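Local coordinates for protein fructosyl amine:oxygen oxidoreductase (Neosartorya fumigata, PDB 4WCT) that oxidatively deglycates fructosyl amines (Amadori products) with molecular oxygen, using a bound flavin-adenine dinucleotide as cofactor, at residues 22-34 with 44-56. Numbering follows the deposited sequence.
With FAD (flavin-adenine dinucleotide), chain C.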
# COMPACT_ATOMS: atom_id res chain seq x y z
N LEU A 22 -20.20 -2.92 23.00
CA LEU A 22 -20.28 -2.63 21.57
C LEU A 22 -21.61 -3.14 20.99
O LEU A 22 -21.99 -4.29 21.19
CB LEU A 22 -19.12 -3.28 20.81
CG LEU A 22 -19.08 -2.96 19.31
CD1 LEU A 22 -18.67 -1.51 19.10
CD2 LEU A 22 -18.13 -3.91 18.58
N SER A 23 -22.23 -2.29 20.19
CA SER A 23 -23.41 -2.64 19.42
C SER A 23 -23.40 -1.80 18.16
O SER A 23 -22.63 -0.83 18.05
CB SER A 23 -24.69 -2.36 20.22
OG SER A 23 -25.06 -0.99 20.19
N THR A 24 -24.33 -2.07 17.26
CA THR A 24 -24.44 -1.28 16.05
C THR A 24 -24.92 0.14 16.30
O THR A 24 -24.83 1.00 15.42
CB THR A 24 -25.40 -1.96 15.08
OG1 THR A 24 -26.55 -2.40 15.82
CG2 THR A 24 -24.74 -3.15 14.45
N GLU A 25 -25.40 0.42 17.51
CA GLU A 25 -25.75 1.78 17.87
C GLU A 25 -24.57 2.57 18.45
O GLU A 25 -24.68 3.79 18.63
CB GLU A 25 -26.89 1.78 18.89
CG GLU A 25 -28.20 1.32 18.29
CD GLU A 25 -28.18 -0.15 17.93
OE1 GLU A 25 -27.91 -0.98 18.82
OE2 GLU A 25 -28.37 -0.47 16.73
N SER A 26 -23.45 1.90 18.70
CA SER A 26 -22.25 2.54 19.26
C SER A 26 -21.70 3.56 18.26
O SER A 26 -21.49 3.22 17.08
CB SER A 26 -21.15 1.52 19.56
OG SER A 26 -21.50 0.50 20.49
N SER A 27 -21.34 4.75 18.73
CA SER A 27 -20.68 5.74 17.89
C SER A 27 -19.23 5.33 17.64
O SER A 27 -18.56 4.77 18.52
CB SER A 27 -20.74 7.14 18.52
OG SER A 27 -20.09 7.13 19.78
N ILE A 28 -18.86 5.39 16.36
CA ILE A 28 -17.53 5.05 15.90
C ILE A 28 -16.89 6.22 15.16
O ILE A 28 -17.54 6.86 14.33
CB ILE A 28 -17.58 3.81 14.98
CG1 ILE A 28 -18.19 2.64 15.75
CG2 ILE A 28 -16.16 3.41 14.57
CD1 ILE A 28 -18.57 1.50 14.88
N ILE A 29 -15.60 6.45 15.43
CA ILE A 29 -14.78 7.40 14.66
C ILE A 29 -13.67 6.62 13.97
O ILE A 29 -13.09 5.71 14.56
CB ILE A 29 -14.13 8.49 15.55
CG1 ILE A 29 -15.14 9.59 15.86
CG2 ILE A 29 -12.92 9.11 14.87
CD1 ILE A 29 -14.78 10.34 17.12
N VAL A 30 -13.54 6.85 12.67
CA VAL A 30 -12.43 6.28 11.88
C VAL A 30 -11.53 7.42 11.50
O VAL A 30 -11.99 8.42 10.93
CB VAL A 30 -12.95 5.64 10.58
CG1 VAL A 30 -11.76 5.22 9.69
CG2 VAL A 30 -13.93 4.49 10.88
N ILE A 31 -10.27 7.33 11.92
CA ILE A 31 -9.29 8.32 11.59
C ILE A 31 -8.52 7.85 10.36
O ILE A 31 -7.72 6.90 10.41
CB ILE A 31 -8.30 8.55 12.77
CG1 ILE A 31 -9.04 8.88 14.09
CG2 ILE A 31 -7.26 9.58 12.42
CD1 ILE A 31 -8.17 8.81 15.32
N GLY A 32 -8.73 8.58 9.27
CA GLY A 32 -8.13 8.30 7.97
C GLY A 32 -9.12 7.69 6.98
O GLY A 32 -9.59 6.55 7.16
N ALA A 33 -9.43 8.45 5.97
CA ALA A 33 -10.35 8.05 4.86
C ALA A 33 -9.53 7.63 3.63
O ALA A 33 -9.74 8.13 2.51
CB ALA A 33 -11.28 9.20 4.52
N GLY A 34 -8.56 6.76 3.87
CA GLY A 34 -7.72 6.22 2.79
C GLY A 34 -8.14 4.82 2.39
O GLY A 34 -9.32 4.45 2.48
N LEU A 44 -18.52 -1.30 7.93
CA LEU A 44 -19.31 -0.97 9.14
C LEU A 44 -20.73 -0.57 8.72
O LEU A 44 -21.71 -1.08 9.30
CB LEU A 44 -18.67 0.17 9.91
CG LEU A 44 -17.37 -0.18 10.65
CD1 LEU A 44 -16.74 1.07 11.24
CD2 LEU A 44 -17.61 -1.24 11.72
N ALA A 45 -20.85 0.22 7.67
CA ALA A 45 -22.19 0.55 7.15
C ALA A 45 -22.98 -0.67 6.72
O ALA A 45 -24.18 -0.81 7.05
CB ALA A 45 -22.10 1.55 6.02
N ARG A 46 -22.34 -1.59 6.02
CA ARG A 46 -23.02 -2.81 5.58
C ARG A 46 -23.46 -3.66 6.77
O ARG A 46 -24.45 -4.38 6.66
CB ARG A 46 -22.12 -3.63 4.66
CG ARG A 46 -21.95 -3.00 3.29
CD ARG A 46 -20.99 -3.80 2.43
NE ARG A 46 -21.01 -3.38 1.04
CZ ARG A 46 -20.13 -3.79 0.15
NH1 ARG A 46 -19.16 -4.61 0.52
NH2 ARG A 46 -20.22 -3.39 -1.11
N ARG A 47 -22.70 -3.62 7.85
CA ARG A 47 -23.01 -4.39 9.05
C ARG A 47 -24.08 -3.71 9.91
O ARG A 47 -24.45 -4.26 10.96
CB ARG A 47 -21.75 -4.63 9.89
CG ARG A 47 -20.86 -5.68 9.27
CD ARG A 47 -19.59 -5.92 10.05
NE ARG A 47 -18.68 -6.69 9.25
CZ ARG A 47 -17.77 -7.54 9.73
NH1 ARG A 47 -17.58 -7.67 11.05
NH2 ARG A 47 -16.95 -8.14 8.89
N GLY A 48 -24.51 -2.52 9.52
CA GLY A 48 -25.63 -1.84 10.16
C GLY A 48 -25.24 -0.86 11.26
O GLY A 48 -26.07 -0.50 12.12
N TYR A 49 -23.96 -0.48 11.31
CA TYR A 49 -23.52 0.55 12.22
C TYR A 49 -23.98 1.89 11.72
O TYR A 49 -23.59 2.33 10.64
CB TYR A 49 -21.99 0.54 12.40
CG TYR A 49 -21.46 -0.63 13.16
CD1 TYR A 49 -21.24 -1.85 12.55
CD2 TYR A 49 -21.25 -0.56 14.53
CE1 TYR A 49 -20.69 -2.91 13.24
CE2 TYR A 49 -20.71 -1.61 15.22
CZ TYR A 49 -20.49 -2.80 14.59
OH TYR A 49 -20.03 -3.84 15.34
N LYS A 50 -24.85 2.53 12.49
CA LYS A 50 -25.59 3.70 12.04
C LYS A 50 -24.90 5.01 12.34
O LYS A 50 -25.27 6.03 11.78
CB LYS A 50 -26.97 3.73 12.73
CG LYS A 50 -27.88 2.59 12.34
CD LYS A 50 -28.19 2.60 10.85
CE LYS A 50 -29.44 1.80 10.54
NZ LYS A 50 -30.00 2.15 9.20
N ASP A 51 -23.87 4.98 13.18
CA ASP A 51 -23.23 6.21 13.66
C ASP A 51 -21.73 6.15 13.49
O ASP A 51 -20.99 5.80 14.41
CB ASP A 51 -23.59 6.42 15.13
CG ASP A 51 -23.12 7.77 15.66
OD1 ASP A 51 -22.50 8.55 14.91
OD2 ASP A 51 -23.40 8.06 16.83
N VAL A 52 -21.32 6.34 12.24
CA VAL A 52 -19.88 6.27 11.91
C VAL A 52 -19.47 7.60 11.32
O VAL A 52 -20.10 8.11 10.39
CB VAL A 52 -19.63 5.12 10.91
CG1 VAL A 52 -18.15 5.05 10.56
CG2 VAL A 52 -20.12 3.80 11.46
N THR A 53 -18.34 8.14 11.80
CA THR A 53 -17.79 9.39 11.32
C THR A 53 -16.32 9.15 10.97
O THR A 53 -15.61 8.58 11.77
CB THR A 53 -17.83 10.47 12.42
OG1 THR A 53 -19.20 10.68 12.79
CG2 THR A 53 -17.22 11.78 11.90
N VAL A 54 -15.94 9.54 9.75
CA VAL A 54 -14.60 9.39 9.24
C VAL A 54 -13.93 10.74 9.11
O VAL A 54 -14.52 11.66 8.55
CB VAL A 54 -14.58 8.70 7.87
CG1 VAL A 54 -13.14 8.38 7.45
CG2 VAL A 54 -15.41 7.44 7.89
N LEU A 55 -12.75 10.89 9.71
CA LEU A 55 -12.03 12.16 9.71
C LEU A 55 -10.78 12.06 8.82
O LEU A 55 -10.02 11.11 8.96
CB LEU A 55 -11.57 12.50 11.11
CG LEU A 55 -12.64 12.60 12.20
CD1 LEU A 55 -12.03 12.73 13.59
CD2 LEU A 55 -13.52 13.79 11.87
N ASP A 56 -10.56 13.05 7.97
CA ASP A 56 -9.30 13.11 7.18
C ASP A 56 -8.95 14.55 6.92
O ASP A 56 -9.84 15.35 6.61
CB ASP A 56 -9.52 12.37 5.82
CG ASP A 56 -8.21 11.90 5.18
OD1 ASP A 56 -7.38 12.74 4.79
OD2 ASP A 56 -8.07 10.67 4.96
PA FAD C . -3.44 5.36 2.97
O1A FAD C . -4.12 4.76 1.77
O2A FAD C . -2.18 6.14 2.82
O5B FAD C . -4.52 6.24 3.68
C5B FAD C . -4.18 6.96 4.88
C4B FAD C . -5.18 8.11 5.03
O4B FAD C . -4.99 8.72 6.35
C3B FAD C . -5.02 9.22 4.00
O3B FAD C . -6.25 9.47 3.29
C2B FAD C . -4.59 10.43 4.82
O2B FAD C . -4.98 11.70 4.30
C1B FAD C . -5.20 10.11 6.19
N9A FAD C . -4.50 10.82 7.29
C8A FAD C . -3.19 11.10 7.39
N7A FAD C . -2.94 11.83 8.50
C5A FAD C . -4.13 11.93 9.15
C6A FAD C . -4.58 12.62 10.35
N6A FAD C . -3.71 13.29 11.13
N1A FAD C . -5.91 12.58 10.62
C2A FAD C . -6.79 11.91 9.87
N3A FAD C . -6.44 11.28 8.74
C4A FAD C . -5.14 11.28 8.35
N1 FAD C . 0.14 -2.24 -2.12
C2 FAD C . -0.33 -3.29 -2.88
O2 FAD C . -1.16 -4.03 -2.35
N3 FAD C . -0.00 -3.43 -4.16
C4 FAD C . 0.92 -2.64 -4.76
O4 FAD C . 1.27 -2.75 -5.96
C4X FAD C . 1.48 -1.53 -4.01
N5 FAD C . 2.40 -0.70 -4.58
C5X FAD C . 2.71 0.47 -3.93
C6 FAD C . 3.45 1.46 -4.56
C7 FAD C . 3.84 2.58 -3.85
C7M FAD C . 4.57 3.66 -4.57
C8 FAD C . 3.41 2.75 -2.46
C8M FAD C . 3.76 3.95 -1.66
C9 FAD C . 2.59 1.83 -1.86
C9A FAD C . 2.26 0.66 -2.52
N10 FAD C . 1.50 -0.33 -1.89
C10 FAD C . 1.02 -1.39 -2.65
C1' FAD C . 1.08 -0.28 -0.50
C2' FAD C . -0.33 0.29 -0.32
O2' FAD C . -0.39 1.48 -1.10
C3' FAD C . -0.55 0.58 1.16
O3' FAD C . -0.15 -0.55 1.96
C4' FAD C . -2.01 0.94 1.46
O4' FAD C . -2.49 1.85 0.47
C5' FAD C . -2.07 1.61 2.82
O5' FAD C . -3.43 1.90 3.13
P FAD C . -3.77 2.82 4.41
O1P FAD C . -5.27 3.00 4.45
O2P FAD C . -3.02 2.24 5.58
O3P FAD C . -3.08 4.23 4.03
O HOH W 1 -22.78 2.96 14.84
O HOH W 2 -25.02 6.20 18.27
O HOH W 3 -19.57 8.79 14.90
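The beta-alpha-beta unit that holds the ADP half of FAD brings strand 28-31 beside strand 52-56 as parallel neighbours, their axes approaching to 4.7 Å. Five backbone hydrogen bonds, from Ile28 N to Asp51 O through Gly32 N to Leu55 O, alternate between the strands and fix the register. At the carboxyl ends, Asp56 links protein and cofactor. With CG anti to the backbone N (chi1 -158°), its carboxylate meets the adenosine ribose: OD1 accepts from FAD O2B and OD2 from FAD O3B, each at 2.7 Å. OD2 also receives Ala33 N (2.8 Å) through its anti lone pair, which is consistent with the glycine-rich turn orienting the carboxylate. Gly32 has a positive phi (105°), a backbone shape suited to glycine, and its CA lies 3.5 Å from FAD N3A. On the face bearing Val30, Val54 CG1 packs against Ala33 CB at 3.6 Å, while Ile28 CD1 and Leu44 CD1 meet tip to tip, joining strand to helix. At the other end the Tyr49 ring lies between Leu44 CD2 on one face and Thr24 CG2 on the other; the latter makes a CH-pi contact 4.1 Å from the centroid, almost on the ring normal. Beyond the ring, Tyr49 OH is hydrogen-bonded to Glu405 OE2. Parallel strands joined through a helix, a glycine turn and a strand-end acidic residue gripping both hydroxyls of the adenosine ribose are the signature of a Rossmann-type dinucleotide-binding fold.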